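Local coordinates for arylmalonate decarboxylase (Bordetella bronchiseptica, PDB 3IXL), which catalyses the enantioselective decarboxylation of 2-aryl-2-methylmalonates to 2-arylpropionates, releasing carbon dioxide, at residues Arg26-Leu31 and Arg235-Ser240; Leu31-Ser36 and Ala214-Ala219; Thr106-Gly111 and Pro207-Ser212; Leu192-Ile197 and Pro231-Leu236. The protein carries 2 engineered substitutions. All blocks are in the same frame, centred on the assembly; numbering follows the deposited sequence.

Contact 1 (Arg26-Leu31 and Arg235-Ser240); sequences RLYPDL and RLFDES
The ring of Phe-237 receives Leu-27 over one face and the hydroxyl of Tyr-28 at its edge. Leu-27 CD2 stands 3.9 Å from the centroid of the Phe-237 ring, 19° off the ring normal, a CH-pi contact displaced toward the rim. It comes closest to Phe-237 CZ, at 3.7 Å. While CD2 lies over the face, Leu-27 CD1 reaches past the rim beside Phe-237 CZ, 3.8 Å away. In the ring plane, Tyr-28 OH approaches Phe-237 CE2 to 3.4 Å, with Phe-237 CD2 only slightly farther; this is packing without a hydrogen bond across the contact. The tyrosine ring itself meets Phe-237 obliquely, Tyr-28 CE1 lying 4.1 Å from Phe-237 CE2.

With CG anti to its carbonyl carbon (chi1 -62°), Phe-237 reaches from the short helix 235-238 toward the other segment. Tyr-28 is the first residue beyond helix 23-27 to leave helical geometry, and it opens a type I turn closed by Leu-31 N to Tyr-28 O. Within the C-terminal segment, Arg-235 NE and Glu-239 OE2 form a salt bridge of 2.8 Å.

Leu-27 also touches Tyr-233, and Phe-237 packs on Pro-213 of helix 211-222. The contact is buried hydrophobic packing, and the side chain of Leu-27 lies about 13 Å from the bound phenylacetate. It packs the C-terminal helix of this Asp/Glu racemase-like alpha/beta fold against the link between strands 8-13 and 33-37.

Contact 2 (Leu31-Ser36 and Ala214-Ala219); sequences LPFIAS and AGFWDA
Strand 33-36 and helix 214-219 keep their backbones well apart, the nearest CA atoms being those of Phe-33 and Phe-216 at 9.6 Å, and the two phenylalanines supply the close contacts. Their rings form a T-shaped pair. Phe-216 points its edge at the face of Phe-33, with centroids 5.0 Å apart and planes at 82°. Phe-216 CE2 sits 3.7 Å above the Phe-33 plane, over the ring centre, while Phe-216 CD2 comes nearest to the rim, 3.6 Å from Phe-33 CE2. The C-H bonds of one ring edge are thus directed at the pi cloud of the other.

Phe-33 leaves its strand toward the helix. Phe-216 starts out along the flank of its own helix, and with CG beside the backbone N (chi1 -80°) its ring swings round to the strand. The arrangement is that of a helix packed on a parallel alpha/beta sheet: 33-37 is an outermost strand of the four-stranded sheet in one half of this Asp/Glu racemase-like fold, and helix 211-222 lies against that sheet although it follows strand 208-210 of the other.

Strand 8-13 completes the surroundings, Ile-9 touching both Phe-33 and Ala-219, and Met-11 touching Phe-216. Phe-216 also meets Met-73, one of the residues lining the phenylacetate pocket, and its own side chain lies about 9 Å from the ligand.

Contact 3 (Thr106-Gly111 and Pro207-Ser212); sequences TAVLNG and PVVSSS
Apolar packing does nearly all the work between Val-108 and Gly-111 of helix 104-114 and Val-209 of strand 208-210. The two methyls of Val-209 divide between neighbouring turns of the helix. Val-209 CG1, trans to N at chi1 174°, lies against Val-108, 4.0 Å from its CB and equally far from its CA. The other methyl, Val-209 CG2, is laid on the backbone of Gly-111, 3.7 Å from the glycine C. Val-108 answers with one branch: its CG1 reaches past Val-209 to the CA of Ser-211, at 3.9 Å.

Backbone proximity is the second element. Because Gly-111 has no side chain, helix and strand come close here, with the CA atoms of Gly-111 and Val-209 6.2 Å apart. A similar separation recurs at Val-108 and Ser-211, where the strand turns into helix 211-222.

No hydrogen bond links the segments, and the polar groups are satisfied elsewhere. Ser-211 points its CB away from the helix, and its buried hydroxyl is hydrogen-bonded to Thr-75 OG1 and to the backbone N of the engineered Ser-188, both residues of the ligand pocket. On the other segment, Asn-110 ND2 bonds to Asp-218 OD2 on helix 211-222.

Strand 208-210 is one of the two edge strands of its parallel sheet, and the contact joins it to the helix that follows strand 101-103 of the other sheet. The side chain of Ser-211 lies about 5 Å from the bound phenylacetate, in the second shell of an active site formed, as in the Asp/Glu racemases, between two parallel-sheet halves.

Contact 4 (Leu192-Ile197 and Pro231-Leu236); sequences LTLDAI and PGYGRL
Leu-194 has its CG beside the backbone N (chi1 -74°) and an extended second torsion, which brings CB and both methyls obliquely against the CD2-CE2 side of the Tyr-233 ring; Ile-197 has its CG2 anti to N, which turns that methyl to the backbone of Tyr-233 and Gly-234. The contact joins the turn entering helix 196-204, one of the helices flanking the second parallel sheet of this Asp/Glu racemase-like fold, to the loop that leads into the C-terminal helix 235-238.

Leu-194 CD2 is 3.7 Å from Tyr-233 CD2, and Leu-194 CB follows at 3.8 Å from the same ring atom. One turn on, Ile-197 CG2 touches Tyr-233 O at 3.6 Å and Gly-234 CA at 3.8 Å, a backbone site that the methyl reaches because the glycine carries no side chain. Gly-232 and Gly-234 both have positive phi (97° and 119°), backbone angles that suit glycine. Gly-234 is the N-cap residue of the short helix, and the N of the next residue, Arg-235, bonds to Glu-201 OE1 on helix 196-204, a second tie between the same two elements.

Leu-194 and Ile-197 also rest on Pro-213 of helix 211-222, while Leu-27 of helix 23-27 packs on Leu-194. Within the first segment, Ile-197 N bonds to Thr-193 O at 3.1 Å. The carbonyl of Leu-194 is buried here without a polar partner in the model: its O lies in the plane of the Tyr-233 ring, at the edge, 4.0 Å from Tyr-233 CD2.

In the fold
From the N terminus, residues 26-31 and 31-36 come first and pair with segments near the C terminus. Contact 3 begins at 106-111 and closes when the chain reaches 207-212; contact 2 closes next, at 214-219, and so encloses it. Contact 1 closes last, at 235-240, spanning both. Contact 4 runs from 192-197 to 231-236, crossing contacts 2 and 3 and ending on the helix that contact 1 uses. Helix 211-222 joins contacts 2 and 3, while Ser-210 and Thr-193 hydrogen-bond between contacts 3 and 4. Arg-26 and Asp-195 form a salt bridge between contacts 1 and 4. Together they join helix 211-222, the C-terminal helix 235-238 and strands of both parallel sheets.

Contact 1 (Arg26-Leu31 and Arg235-Ser240)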
loop_
_atom_site.group_PDB
_atom_site.type_symbol
_atom_site.label_atom_id
_atom_site.label_comp_id
_atom_site.label_asym_id
_atom_site.label_seq_id
_atom_site.Cartn_x
_atom_site.Cartn_y
_atom_site.Cartn_z
ATOM N N ARG A 26 -4.697 6.747 -13.220
ATOM C CA ARG A 26 -5.193 5.617 -13.985
ATOM C C ARG A 26 -6.414 4.980 -13.320
ATOM O O ARG A 26 -7.427 4.727 -13.965
ATOM C CB ARG A 26 -4.059 4.610 -14.170
ATOM C CG ARG A 26 -2.939 5.142 -15.079
ATOM C CD ARG A 26 -1.683 4.278 -15.054
ATOM N NE ARG A 26 -1.883 3.007 -15.743
ATOM C CZ ARG A 26 -1.026 1.987 -15.712
ATOM N NH1 ARG A 26 0.098 2.068 -15.003
ATOM N NH2 ARG A 26 -1.305 0.875 -16.381
ATOM N N LEU A 27 -6.335 4.773 -12.013
ATOM C CA LEU A 27 -7.436 4.153 -11.279
ATOM C C LEU A 27 -8.658 5.050 -11.157
ATOM O O LEU A 27 -9.792 4.611 -11.367
ATOM C CB LEU A 27 -6.983 3.762 -9.871
ATOM C CG LEU A 27 -5.958 2.639 -9.757
ATOM C CD1 LEU A 27 -5.402 2.599 -8.342
ATOM C CD2 LEU A 27 -6.602 1.322 -10.120
ATOM N N TYR A 28 -8.409 6.302 -10.781
ATOM C CA TYR A 28 -9.457 7.255 -10.452
ATOM C C TYR A 28 -9.181 8.578 -11.156
ATOM O O TYR A 28 -8.899 9.580 -10.496
ATOM C CB TYR A 28 -9.509 7.465 -8.932
ATOM C CG TYR A 28 -9.852 6.221 -8.133
ATOM C CD1 TYR A 28 -8.861 5.505 -7.470
ATOM C CD2 TYR A 28 -11.175 5.782 -8.019
ATOM C CE1 TYR A 28 -9.167 4.370 -6.724
ATOM C CE2 TYR A 28 -11.499 4.651 -7.279
ATOM C CZ TYR A 28 -10.489 3.955 -6.622
ATOM O OH TYR A 28 -10.776 2.822 -5.886
ATOM N N PRO A 29 -9.278 8.595 -12.503
ATOM C CA PRO A 29 -8.876 9.780 -13.261
ATOM C C PRO A 29 -9.688 11.025 -12.938
ATOM O O PRO A 29 -9.195 12.134 -13.149
ATOM C CB PRO A 29 -9.121 9.382 -14.723
ATOM C CG PRO A 29 -9.990 8.196 -14.676
ATOM C CD PRO A 29 -9.729 7.500 -13.383
ATOM N N ASP A 30 -10.899 10.849 -12.421
ATOM C CA ASP A 30 -11.755 12.005 -12.133
ATOM C C ASP A 30 -11.806 12.405 -10.658
ATOM O O ASP A 30 -12.634 13.221 -10.256
ATOM C CB ASP A 30 -13.134 11.801 -12.747
ATOM C CG ASP A 30 -13.078 11.682 -14.274
ATOM O OD1 ASP A 30 -12.100 12.178 -14.895
ATOM O OD2 ASP A 30 -14.011 11.096 -14.851
ATOM N N LEU A 31 -10.897 11.851 -9.857
ATOM C CA LEU A 31 -10.771 12.245 -8.456
ATOM C C LEU A 31 -9.515 13.081 -8.225
ATOM O O LEU A 31 -8.473 12.791 -8.810
ATOM C CB LEU A 31 -10.752 11.019 -7.540
ATOM C CG LEU A 31 -11.998 10.142 -7.499
ATOM C CD1 LEU A 31 -11.838 9.143 -6.363
ATOM C CD2 LEU A 31 -13.279 10.943 -7.312
ATOM N N ARG A 235 -9.474 -7.725 -9.081
ATOM C CA ARG A 235 -10.688 -8.029 -8.338
ATOM C C ARG A 235 -10.987 -7.064 -7.190
ATOM O O ARG A 235 -12.150 -6.821 -6.868
ATOM C CB ARG A 235 -10.631 -9.469 -7.840
ATOM C CG ARG A 235 -10.840 -10.473 -8.984
ATOM C CD ARG A 235 -10.530 -11.896 -8.602
ATOM N NE ARG A 235 -11.286 -12.344 -7.442
ATOM C CZ ARG A 235 -11.108 -13.524 -6.862
ATOM N NH1 ARG A 235 -10.216 -14.378 -7.355
ATOM N NH2 ARG A 235 -11.822 -13.855 -5.798
ATOM N N LEU A 236 -9.949 -6.509 -6.566
ATOM C CA LEU A 236 -10.178 -5.563 -5.476
ATOM C C LEU A 236 -11.115 -4.448 -5.942
ATOM O O LEU A 236 -12.074 -4.073 -5.247
ATOM C CB LEU A 236 -8.858 -4.961 -4.980
ATOM C CG LEU A 236 -9.029 -3.990 -3.808
ATOM C CD1 LEU A 236 -9.610 -4.655 -2.572
ATOM C CD2 LEU A 236 -7.698 -3.317 -3.473
ATOM N N PHE A 237 -10.842 -3.935 -7.135
ATOM C CA PHE A 237 -11.615 -2.837 -7.682
ATOM C C PHE A 237 -12.889 -3.302 -8.349
ATOM O O PHE A 237 -13.949 -2.693 -8.164
ATOM C CB PHE A 237 -10.776 -2.057 -8.691
ATOM C CG PHE A 237 -9.569 -1.432 -8.085
ATOM C CD1 PHE A 237 -8.332 -2.060 -8.151
ATOM C CD2 PHE A 237 -9.676 -0.233 -7.393
ATOM C CE1 PHE A 237 -7.207 -1.480 -7.557
ATOM C CE2 PHE A 237 -8.557 0.354 -6.797
ATOM C CZ PHE A 237 -7.329 -0.265 -6.875
ATOM N N ASP A 238 -12.785 -4.365 -9.136
ATOM C CA ASP A 238 -13.895 -4.728 -10.003
ATOM C C ASP A 238 -15.018 -5.459 -9.282
ATOM O O ASP A 238 -16.141 -5.526 -9.795
ATOM C CB ASP A 238 -13.394 -5.464 -11.244
ATOM C CG ASP A 238 -12.604 -4.549 -12.178
ATOM O OD1 ASP A 238 -12.564 -3.309 -11.937
ATOM O OD2 ASP A 238 -12.002 -5.069 -13.142
ATOM N N GLU A 239 -14.742 -5.964 -8.084
ATOM C CA GLU A 239 -15.783 -6.660 -7.320
ATOM C C GLU A 239 -16.640 -5.718 -6.468
ATOM O O GLU A 239 -16.847 -5.930 -5.270
ATOM C CB GLU A 239 -15.197 -7.831 -6.540
ATOM C CG GLU A 239 -14.731 -8.932 -7.477
ATOM C CD GLU A 239 -14.236 -10.175 -6.770
ATOM O OE1 GLU A 239 -14.213 -10.222 -5.523
ATOM O OE2 GLU A 239 -13.859 -11.130 -7.479
ATOM N N SER A 240 -17.146 -4.680 -7.137
ATOM C CA SER A 240 -18.111 -3.738 -6.572
ATOM C C SER A 240 -18.961 -3.142 -7.699
ATOM O O SER A 240 -18.576 -3.257 -8.888
ATOM C CB SER A 240 -17.395 -2.645 -5.786
ATOM O OG SER A 240 -18.195 -2.192 -4.706
ATOM O OXT SER A 240 -20.038 -2.560 -7.443
#

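Contact 2 (Leu31-Ser36 and Ala214-Ala219)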
loop_
_atom_site.group_PDB
_atom_site.type_symbol
_atom_site.label_atom_id
_atom_site.label_comp_id
_atom_site.label_asym_id
_atom_site.label_seq_id
_atom_site.Cartn_x
_atom_site.Cartn_y
_atom_site.Cartn_z
ATOM N N LEU A 31 -10.897 11.851 -9.857
ATOM C CA LEU A 31 -10.771 12.245 -8.456
ATOM C C LEU A 31 -9.515 13.081 -8.225
ATOM O O LEU A 31 -8.473 12.791 -8.810
ATOM C CB LEU A 31 -10.752 11.019 -7.540
ATOM C CG LEU A 31 -11.998 10.142 -7.499
ATOM C CD1 LEU A 31 -11.838 9.143 -6.363
ATOM C CD2 LEU A 31 -13.279 10.943 -7.312
ATOM N N PRO A 32 -9.619 14.140 -7.397
ATOM C CA PRO A 32 -8.452 14.954 -7.045
ATOM C C PRO A 32 -7.654 14.376 -5.876
ATOM O O PRO A 32 -8.212 14.048 -4.816
ATOM C CB PRO A 32 -9.070 16.293 -6.651
ATOM C CG PRO A 32 -10.418 15.916 -6.075
ATOM C CD PRO A 32 -10.864 14.668 -6.802
ATOM N N PHE A 33 -6.354 14.261 -6.079
ATOM C CA PHE A 33 -5.434 13.829 -5.033
ATOM C C PHE A 33 -4.383 14.895 -4.822
ATOM O O PHE A 33 -3.925 15.503 -5.787
ATOM C CB PHE A 33 -4.745 12.519 -5.430
ATOM C CG PHE A 33 -5.689 11.371 -5.595
ATOM C CD1 PHE A 33 -6.199 11.050 -6.856
ATOM C CD2 PHE A 33 -6.085 10.602 -4.504
ATOM C CE1 PHE A 33 -7.089 9.996 -7.023
ATOM C CE2 PHE A 33 -6.978 9.539 -4.667
ATOM C CZ PHE A 33 -7.486 9.241 -5.920
ATOM N N ILE A 34 -4.008 15.128 -3.568
ATOM C CA ILE A 34 -2.901 16.015 -3.240
ATOM C C ILE A 34 -1.935 15.254 -2.362
ATOM O O ILE A 34 -2.342 14.304 -1.679
ATOM C CB ILE A 34 -3.365 17.333 -2.561
ATOM C CG1 ILE A 34 -4.158 17.054 -1.278
ATOM C CG2 ILE A 34 -4.160 18.191 -3.558
ATOM C CD1 ILE A 34 -4.470 18.307 -0.444
ATOM N N ALA A 35 -0.665 15.640 -2.390
ATOM C CA ALA A 35 0.354 14.870 -1.698
ATOM C C ALA A 35 1.377 15.754 -1.034
ATOM O O ALA A 35 1.532 16.923 -1.379
ATOM C CB ALA A 35 1.024 13.868 -2.636
ATOM N N SER A 36 2.046 15.173 -0.053
ATOM C CA SER A 36 3.078 15.847 0.702
ATOM C C SER A 36 4.167 14.811 0.969
ATOM O O SER A 36 3.871 13.683 1.389
ATOM C CB SER A 36 2.490 16.408 1.994
ATOM O OG SER A 36 3.414 17.280 2.631
ATOM N N ALA A 214 -4.069 -0.648 -3.613
ATOM C CA ALA A 214 -4.887 -0.817 -2.404
ATOM C C ALA A 214 -4.946 0.481 -1.602
ATOM O O ALA A 214 -5.994 0.819 -1.061
ATOM C CB ALA A 214 -4.359 -1.953 -1.536
ATOM N N GLY A 215 -3.830 1.213 -1.544
ATOM C CA GLY A 215 -3.816 2.509 -0.853
ATOM C C GLY A 215 -4.845 3.464 -1.438
ATOM O O GLY A 215 -5.570 4.141 -0.701
ATOM N N PHE A 216 -4.914 3.522 -2.767
ATOM C CA PHE A 216 -5.922 4.350 -3.427
ATOM C C PHE A 216 -7.334 3.876 -3.139
ATOM O O PHE A 216 -8.194 4.668 -2.792
ATOM C CB PHE A 216 -5.677 4.413 -4.939
ATOM C CG PHE A 216 -4.601 5.380 -5.321
ATOM C CD1 PHE A 216 -3.284 4.966 -5.443
ATOM C CD2 PHE A 216 -4.906 6.728 -5.507
ATOM C CE1 PHE A 216 -2.277 5.874 -5.759
ATOM C CE2 PHE A 216 -3.912 7.650 -5.827
ATOM C CZ PHE A 216 -2.599 7.229 -5.948
ATOM N N TRP A 217 -7.553 2.573 -3.280
ATOM C CA TRP A 217 -8.865 1.981 -3.044
ATOM C C TRP A 217 -9.346 2.316 -1.631
ATOM O O TRP A 217 -10.499 2.694 -1.412
ATOM C CB TRP A 217 -8.745 0.464 -3.237
ATOM C CG TRP A 217 -9.963 -0.310 -2.836
ATOM C CD1 TRP A 217 -11.076 -0.534 -3.590
ATOM C CD2 TRP A 217 -10.169 -0.988 -1.594
ATOM N NE1 TRP A 217 -11.979 -1.300 -2.880
ATOM C CE2 TRP A 217 -11.443 -1.588 -1.650
ATOM C CE3 TRP A 217 -9.402 -1.135 -0.432
ATOM C CZ2 TRP A 217 -11.970 -2.325 -0.582
ATOM C CZ3 TRP A 217 -9.927 -1.866 0.627
ATOM C CH2 TRP A 217 -11.197 -2.450 0.542
ATOM N N ASP A 218 -8.443 2.186 -0.672
ATOM C CA ASP A 218 -8.759 2.370 0.735
ATOM C C ASP A 218 -9.001 3.836 1.078
ATOM O O ASP A 218 -9.888 4.147 1.881
ATOM C CB ASP A 218 -7.603 1.794 1.557
ATOM C CG ASP A 218 -7.749 2.032 3.035
ATOM O OD1 ASP A 218 -6.946 2.829 3.587
ATOM O OD2 ASP A 218 -8.627 1.381 3.648
ATOM N N ALA A 219 -8.221 4.738 0.475
ATOM C CA ALA A 219 -8.430 6.171 0.676
ATOM C C ALA A 219 -9.770 6.612 0.097
ATOM O O ALA A 219 -10.500 7.396 0.712
ATOM C CB ALA A 219 -7.297 6.961 0.045
#

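Contact 3 (Thr106-Gly111 and Pro207-Ser212)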
loop_
_atom_site.group_PDB
_atom_site.type_symbol
_atom_site.label_atom_id
_atom_site.label_comp_id
_atom_site.label_asym_id
_atom_site.label_seq_id
_atom_site.Cartn_x
_atom_site.Cartn_y
_atom_site.Cartn_z
ATOM N N THR A 106 -3.046 -0.511 6.638
ATOM C CA THR A 106 -4.470 -0.732 6.842
ATOM C C THR A 106 -5.160 -1.024 5.512
ATOM O O THR A 106 -6.037 -1.888 5.428
ATOM C CB THR A 106 -5.089 0.482 7.513
ATOM O OG1 THR A 106 -4.599 0.540 8.852
ATOM C CG2 THR A 106 -6.618 0.434 7.510
ATOM N N ALA A 107 -4.739 -0.314 4.462
ATOM C CA ALA A 107 -5.302 -0.540 3.133
ATOM C C ALA A 107 -5.136 -1.981 2.676
ATOM O O ALA A 107 -6.076 -2.580 2.156
ATOM C CB ALA A 107 -4.657 0.407 2.119
ATOM N N VAL A 108 -3.945 -2.547 2.849
ATOM C CA VAL A 108 -3.751 -3.907 2.351
ATOM C C VAL A 108 -4.468 -4.923 3.236
ATOM O O VAL A 108 -4.989 -5.919 2.725
ATOM C CB VAL A 108 -2.262 -4.290 2.104
ATOM C CG1 VAL A 108 -1.609 -3.349 1.090
ATOM C CG2 VAL A 108 -1.480 -4.310 3.377
ATOM N N LEU A 109 -4.552 -4.665 4.543
ATOM C CA LEU A 109 -5.356 -5.542 5.412
ATOM C C LEU A 109 -6.810 -5.511 4.969
ATOM O O LEU A 109 -7.455 -6.551 4.848
ATOM C CB LEU A 109 -5.297 -5.082 6.864
ATOM C CG LEU A 109 -4.006 -5.208 7.653
ATOM C CD1 LEU A 109 -4.234 -4.602 9.023
ATOM C CD2 LEU A 109 -3.602 -6.677 7.769
ATOM N N ASN A 110 -7.325 -4.311 4.718
ATOM C CA ASN A 110 -8.705 -4.184 4.273
ATOM C C ASN A 110 -8.928 -4.879 2.934
ATOM O O ASN A 110 -9.945 -5.543 2.738
ATOM C CB ASN A 110 -9.118 -2.716 4.185
ATOM C CG ASN A 110 -9.343 -2.093 5.555
ATOM O OD1 ASN A 110 -9.503 -2.792 6.566
ATOM N ND2 ASN A 110 -9.322 -0.772 5.599
ATOM N N GLY A 111 -7.976 -4.743 2.016
ATOM C CA GLY A 111 -8.102 -5.363 0.700
ATOM C C GLY A 111 -8.068 -6.876 0.782
ATOM O O GLY A 111 -8.861 -7.550 0.134
ATOM N N PRO A 207 -6.827 -13.824 -6.079
ATOM C CA PRO A 207 -6.707 -12.367 -6.080
ATOM C C PRO A 207 -5.329 -11.873 -5.635
ATOM O O PRO A 207 -4.637 -12.550 -4.868
ATOM C CB PRO A 207 -7.783 -11.926 -5.082
ATOM C CG PRO A 207 -7.910 -13.069 -4.146
ATOM C CD PRO A 207 -7.626 -14.316 -4.943
ATOM N N VAL A 208 -4.966 -10.695 -6.131
ATOM C CA VAL A 208 -3.754 -9.984 -5.728
ATOM C C VAL A 208 -4.134 -8.657 -5.086
ATOM O O VAL A 208 -4.929 -7.888 -5.645
ATOM C CB VAL A 208 -2.837 -9.674 -6.935
ATOM C CG1 VAL A 208 -1.598 -8.889 -6.499
ATOM C CG2 VAL A 208 -2.434 -10.958 -7.628
ATOM N N VAL A 209 -3.550 -8.387 -3.927
ATOM C CA VAL A 209 -3.656 -7.068 -3.305
ATOM C C VAL A 209 -2.284 -6.427 -3.414
ATOM O O VAL A 209 -1.299 -6.997 -2.949
ATOM C CB VAL A 209 -4.126 -7.150 -1.835
ATOM C CG1 VAL A 209 -4.087 -5.769 -1.165
ATOM C CG2 VAL A 209 -5.549 -7.698 -1.768
ATOM N N SER A 210 -2.226 -5.258 -4.043
ATOM C CA SER A 210 -0.966 -4.567 -4.288
ATOM C C SER A 210 -0.966 -3.265 -3.497
ATOM O O SER A 210 -1.976 -2.559 -3.478
ATOM C CB SER A 210 -0.804 -4.299 -5.785
ATOM O OG SER A 210 0.399 -3.608 -6.044
ATOM N N SER A 211 0.166 -2.941 -2.873
ATOM C CA SER A 211 0.265 -1.772 -1.974
ATOM C C SER A 211 -0.308 -0.456 -2.525
ATOM O O SER A 211 -1.191 0.142 -1.906
ATOM C CB SER A 211 1.725 -1.531 -1.570
ATOM O OG SER A 211 2.182 -2.505 -0.670
ATOM N N SER A 212 0.225 0.023 -3.643
ATOM C CA SER A 212 -0.185 1.340 -4.136
ATOM C C SER A 212 -1.670 1.360 -4.530
ATOM O O SER A 212 -2.437 2.183 -4.037
ATOM C CB SER A 212 0.727 1.816 -5.263
ATOM O OG SER A 212 0.417 3.146 -5.620
#

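Contact 4 (Leu192-Ile197 and Pro231-Leu236)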
loop_
_atom_site.group_PDB
_atom_site.type_symbol
_atom_site.label_atom_id
_atom_site.label_comp_id
_atom_site.label_asym_id
_atom_site.label_seq_id
_atom_site.Cartn_x
_atom_site.Cartn_y
_atom_site.Cartn_z
ATOM N N LEU A 192 5.313 -0.188 -9.688
ATOM C CA LEU A 192 4.276 0.124 -10.665
ATOM C C LEU A 192 3.656 -1.187 -11.114
ATOM O O LEU A 192 4.178 -1.887 -11.980
ATOM C CB LEU A 192 4.850 0.940 -11.835
ATOM C CG LEU A 192 5.334 2.334 -11.424
ATOM C CD1 LEU A 192 6.252 2.950 -12.474
ATOM C CD2 LEU A 192 4.158 3.263 -11.118
ATOM N N THR A 193 2.528 -1.511 -10.495
ATOM C CA THR A 193 1.966 -2.855 -10.530
ATOM C C THR A 193 0.663 -2.996 -11.310
ATOM O O THR A 193 0.134 -4.101 -11.403
ATOM C CB THR A 193 1.663 -3.357 -9.101
ATOM O OG1 THR A 193 0.625 -2.555 -8.515
ATOM C CG2 THR A 193 2.915 -3.294 -8.226
ATOM N N LEU A 194 0.130 -1.894 -11.841
ATOM C CA LEU A 194 -1.226 -1.945 -12.398
ATOM C C LEU A 194 -1.414 -2.921 -13.558
ATOM O O LEU A 194 -2.483 -3.516 -13.691
ATOM C CB LEU A 194 -1.733 -0.543 -12.774
ATOM C CG LEU A 194 -2.130 0.375 -11.611
ATOM C CD1 LEU A 194 -2.541 1.728 -12.148
ATOM C CD2 LEU A 194 -3.248 -0.214 -10.783
ATOM N N ASP A 195 -0.397 -3.084 -14.400
ATOM C CA ASP A 195 -0.504 -4.029 -15.516
ATOM C C ASP A 195 -0.204 -5.461 -15.077
ATOM O O ASP A 195 -0.647 -6.418 -15.717
ATOM C CB ASP A 195 0.410 -3.615 -16.668
ATOM C CG ASP A 195 -0.067 -2.359 -17.380
ATOM O OD1 ASP A 195 -1.278 -2.063 -17.351
ATOM O OD2 ASP A 195 0.778 -1.674 -17.983
ATOM N N ALA A 196 0.515 -5.607 -13.965
ATOM C CA ALA A 196 0.844 -6.938 -13.442
ATOM C C ALA A 196 -0.349 -7.635 -12.809
ATOM O O ALA A 196 -0.544 -8.844 -12.993
ATOM C CB ALA A 196 2.000 -6.858 -12.446
ATOM N N ILE A 197 -1.143 -6.879 -12.054
ATOM C CA ILE A 197 -2.238 -7.450 -11.264
ATOM C C ILE A 197 -3.225 -8.304 -12.084
ATOM O O ILE A 197 -3.426 -9.470 -11.749
ATOM C CB ILE A 197 -2.996 -6.371 -10.442
ATOM C CG1 ILE A 197 -2.058 -5.708 -9.427
ATOM C CG2 ILE A 197 -4.215 -6.983 -9.733
ATOM C CD1 ILE A 197 -2.600 -4.371 -8.915
ATOM N N PRO A 231 -12.088 -0.011 -14.958
ATOM C CA PRO A 231 -11.997 -1.471 -14.887
ATOM C C PRO A 231 -10.650 -2.033 -15.330
ATOM O O PRO A 231 -9.915 -1.372 -16.060
ATOM C CB PRO A 231 -13.096 -1.932 -15.852
ATOM C CG PRO A 231 -13.154 -0.857 -16.851
ATOM C CD PRO A 231 -12.884 0.433 -16.117
ATOM N N GLY A 232 -10.357 -3.252 -14.886
ATOM C CA GLY A 232 -9.188 -3.997 -15.352
ATOM C C GLY A 232 -7.955 -3.931 -14.471
ATOM O O GLY A 232 -6.859 -4.319 -14.900
ATOM N N TYR A 233 -8.115 -3.439 -13.244
ATOM C CA TYR A 233 -6.974 -3.319 -12.334
ATOM C C TYR A 233 -7.030 -4.309 -11.181
ATOM O O TYR A 233 -6.307 -4.151 -10.189
ATOM C CB TYR A 233 -6.851 -1.892 -11.804
ATOM C CG TYR A 233 -6.634 -0.873 -12.886
ATOM C CD1 TYR A 233 -7.613 0.066 -13.183
ATOM C CD2 TYR A 233 -5.457 -0.855 -13.621
ATOM C CE1 TYR A 233 -7.419 1.010 -14.177
ATOM C CE2 TYR A 233 -5.245 0.090 -14.618
ATOM C CZ TYR A 233 -6.235 1.015 -14.891
ATOM O OH TYR A 233 -6.040 1.952 -15.875
ATOM N N GLY A 234 -7.890 -5.311 -11.313
ATOM C CA GLY A 234 -7.938 -6.406 -10.358
ATOM C C GLY A 234 -9.267 -6.549 -9.657
ATOM O O GLY A 234 -10.062 -5.603 -9.608
ATOM N N ARG A 235 -9.474 -7.725 -9.081
ATOM C CA ARG A 235 -10.688 -8.029 -8.338
ATOM C C ARG A 235 -10.987 -7.064 -7.190
ATOM O O ARG A 235 -12.150 -6.821 -6.868
ATOM C CB ARG A 235 -10.631 -9.469 -7.840
ATOM C CG ARG A 235 -10.840 -10.473 -8.984
ATOM C CD ARG A 235 -10.530 -11.896 -8.602
ATOM N NE ARG A 235 -11.286 -12.344 -7.442
ATOM C CZ ARG A 235 -11.108 -13.524 -6.862
ATOM N NH1 ARG A 235 -10.216 -14.378 -7.355
ATOM N NH2 ARG A 235 -11.822 -13.855 -5.798
ATOM N N LEU A 236 -9.949 -6.509 -6.566
ATOM C CA LEU A 236 -10.178 -5.563 -5.476
ATOM C C LEU A 236 -11.115 -4.448 -5.942
ATOM O O LEU A 236 -12.074 -4.073 -5.247
ATOM C CB LEU A 236 -8.858 -4.961 -4.980
ATOM C CG LEU A 236 -9.029 -3.990 -3.808
ATOM C CD1 LEU A 236 -9.610 -4.655 -2.572
ATOM C CD2 LEU A 236 -7.698 -3.317 -3.473
#